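Local structure of protein design 2L4HC2_11 (5J2L) at residues 19-24 and 65-70. The protein is a computationally designed helical hairpin that pairs with a second copy of itself as a homodimer whose specificity comes from designed hydrogen-bond networks. Residues are numbered along the deposited sequence; the frame is centred on the assembly and turned at random.
Sequences DKQRKD and EKLREI
Segments 19-24 and 65-70 run antiparallel and come nearest at Q21 and L67, whose CA atoms lie 8.4 Å apart. Q21 contributes about half of the surface buried between them. With CG beside the backbone N (chi1 -67°) and the chain bent again at chi2, its amide swings across K66, the two side chains crossing at about a right angle; Q21 NE2 rests 3.7 Å from K66 CB and 4.0 Å from K66 CG. The methylene stem does the apolar work: Q21 CG lies 4.2 Å from L67 CD2, as the two side chains slide past each other in opposite directions. The buried amide finds its polar partners just beyond, in hydrogen bonds from NE2 to E17 OE2 and from Q63 NE2 to OE1, which should hold the amide's rotation and link the helices through a glutamine pair, consistent with the buried hydrogen-bond networks of this design. K66 lends its aliphatic root to the interface, while its chain reaches one turn forward along its own helix, where K66 NZ forms a salt bridge with E69 OE1, 2.9 Å, on the syn side of the carboxylate and 15° out of its plane. In the wider bundle, L67 and I70 pack on L18 of helix 7-41, and I71 of the second subunit packs against Q21; both helices also reach that subunit through salt bridges, R22 to its E75 and R68 to its D19.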
# COMPACT_ATOMS: atom_id res chain seq x y z
N ASP A 19 -13.61 6.01 -2.63
CA ASP A 19 -13.22 7.32 -3.14
C ASP A 19 -12.08 7.86 -2.29
O ASP A 19 -11.07 8.34 -2.81
CB ASP A 19 -14.40 8.30 -3.11
CG ASP A 19 -15.48 8.01 -4.14
OD1 ASP A 19 -15.23 7.29 -5.08
OD2 ASP A 19 -16.57 8.53 -3.99
N LYS A 20 -12.24 7.76 -0.97
CA LYS A 20 -11.21 8.19 -0.05
C LYS A 20 -9.92 7.43 -0.29
O LYS A 20 -8.84 8.03 -0.32
CB LYS A 20 -11.64 8.02 1.41
CG LYS A 20 -10.56 8.48 2.39
CD LYS A 20 -11.03 8.43 3.83
CE LYS A 20 -9.99 9.05 4.76
NZ LYS A 20 -8.79 8.18 4.95
N GLN A 21 -10.03 6.12 -0.46
CA GLN A 21 -8.86 5.29 -0.65
C GLN A 21 -8.13 5.68 -1.91
O GLN A 21 -6.90 5.69 -1.92
CB GLN A 21 -9.21 3.80 -0.67
CG GLN A 21 -9.69 3.28 0.66
CD GLN A 21 -8.70 3.58 1.77
OE1 GLN A 21 -7.48 3.59 1.55
NE2 GLN A 21 -9.21 3.86 2.97
N ARG A 22 -8.87 6.04 -2.96
CA ARG A 22 -8.26 6.46 -4.20
C ARG A 22 -7.39 7.69 -3.92
O ARG A 22 -6.27 7.79 -4.41
CB ARG A 22 -9.30 6.75 -5.29
CG ARG A 22 -9.99 5.52 -5.87
CD ARG A 22 -11.17 5.83 -6.77
NE ARG A 22 -10.81 6.58 -7.99
CZ ARG A 22 -11.69 6.93 -8.97
NH1 ARG A 22 -12.96 6.58 -8.89
NH2 ARG A 22 -11.29 7.63 -10.02
N LYS A 23 -7.91 8.59 -3.10
CA LYS A 23 -7.19 9.81 -2.76
C LYS A 23 -5.93 9.48 -1.94
O LYS A 23 -4.86 10.03 -2.20
CB LYS A 23 -8.13 10.76 -2.01
CG LYS A 23 -9.25 11.31 -2.88
CD LYS A 23 -10.25 12.16 -2.09
CE LYS A 23 -11.43 12.56 -2.96
NZ LYS A 23 -12.46 13.33 -2.20
N ASP A 24 -6.07 8.55 -1.00
CA ASP A 24 -4.96 8.15 -0.16
C ASP A 24 -3.84 7.52 -1.01
O ASP A 24 -2.66 7.78 -0.78
CB ASP A 24 -5.44 7.20 0.96
CG ASP A 24 -6.29 7.92 2.04
OD1 ASP A 24 -6.25 9.12 2.09
OD2 ASP A 24 -6.98 7.26 2.80
N GLU A 65 -5.88 -2.71 5.42
CA GLU A 65 -6.87 -3.14 6.40
C GLU A 65 -8.25 -2.56 6.08
O GLU A 65 -9.25 -3.27 6.21
CB GLU A 65 -6.44 -2.78 7.81
CG GLU A 65 -5.24 -3.58 8.28
CD GLU A 65 -5.51 -5.07 8.27
OE1 GLU A 65 -6.54 -5.48 8.74
OE2 GLU A 65 -4.68 -5.81 7.77
N LYS A 66 -8.30 -1.32 5.59
CA LYS A 66 -9.59 -0.77 5.22
C LYS A 66 -10.18 -1.49 4.03
O LYS A 66 -11.39 -1.72 3.98
CB LYS A 66 -9.51 0.74 4.97
CG LYS A 66 -9.45 1.53 6.26
CD LYS A 66 -10.78 1.38 7.00
CE LYS A 66 -10.77 2.00 8.39
NZ LYS A 66 -12.06 1.74 9.10
N LEU A 67 -9.34 -1.88 3.08
CA LEU A 67 -9.86 -2.59 1.93
C LEU A 67 -10.38 -3.95 2.36
O LEU A 67 -11.38 -4.43 1.82
CB LEU A 67 -8.80 -2.73 0.83
CG LEU A 67 -8.39 -1.42 0.17
CD1 LEU A 67 -7.32 -1.69 -0.88
CD2 LEU A 67 -9.62 -0.74 -0.39
N ARG A 68 -9.71 -4.56 3.34
CA ARG A 68 -10.12 -5.85 3.86
C ARG A 68 -11.53 -5.75 4.42
O ARG A 68 -12.37 -6.61 4.18
CB ARG A 68 -9.12 -6.35 4.89
CG ARG A 68 -9.36 -7.74 5.45
CD ARG A 68 -8.23 -8.17 6.34
NE ARG A 68 -6.97 -8.23 5.59
CZ ARG A 68 -6.59 -9.27 4.79
NH1 ARG A 68 -7.33 -10.34 4.68
NH2 ARG A 68 -5.47 -9.22 4.09
N GLU A 69 -11.79 -4.65 5.15
CA GLU A 69 -13.09 -4.37 5.74
C GLU A 69 -14.18 -4.22 4.67
O GLU A 69 -15.27 -4.79 4.80
CB GLU A 69 -13.03 -3.10 6.61
CG GLU A 69 -12.24 -3.28 7.90
CD GLU A 69 -12.07 -2.02 8.74
OE1 GLU A 69 -12.62 -1.00 8.39
OE2 GLU A 69 -11.39 -2.09 9.73
N ILE A 70 -13.86 -3.47 3.61
CA ILE A 70 -14.78 -3.26 2.52
C ILE A 70 -15.12 -4.58 1.89
O ILE A 70 -16.29 -4.88 1.65
CB ILE A 70 -14.20 -2.28 1.47
CG1 ILE A 70 -14.11 -0.88 2.07
CG2 ILE A 70 -15.04 -2.29 0.19
CD1 ILE A 70 -13.30 0.09 1.24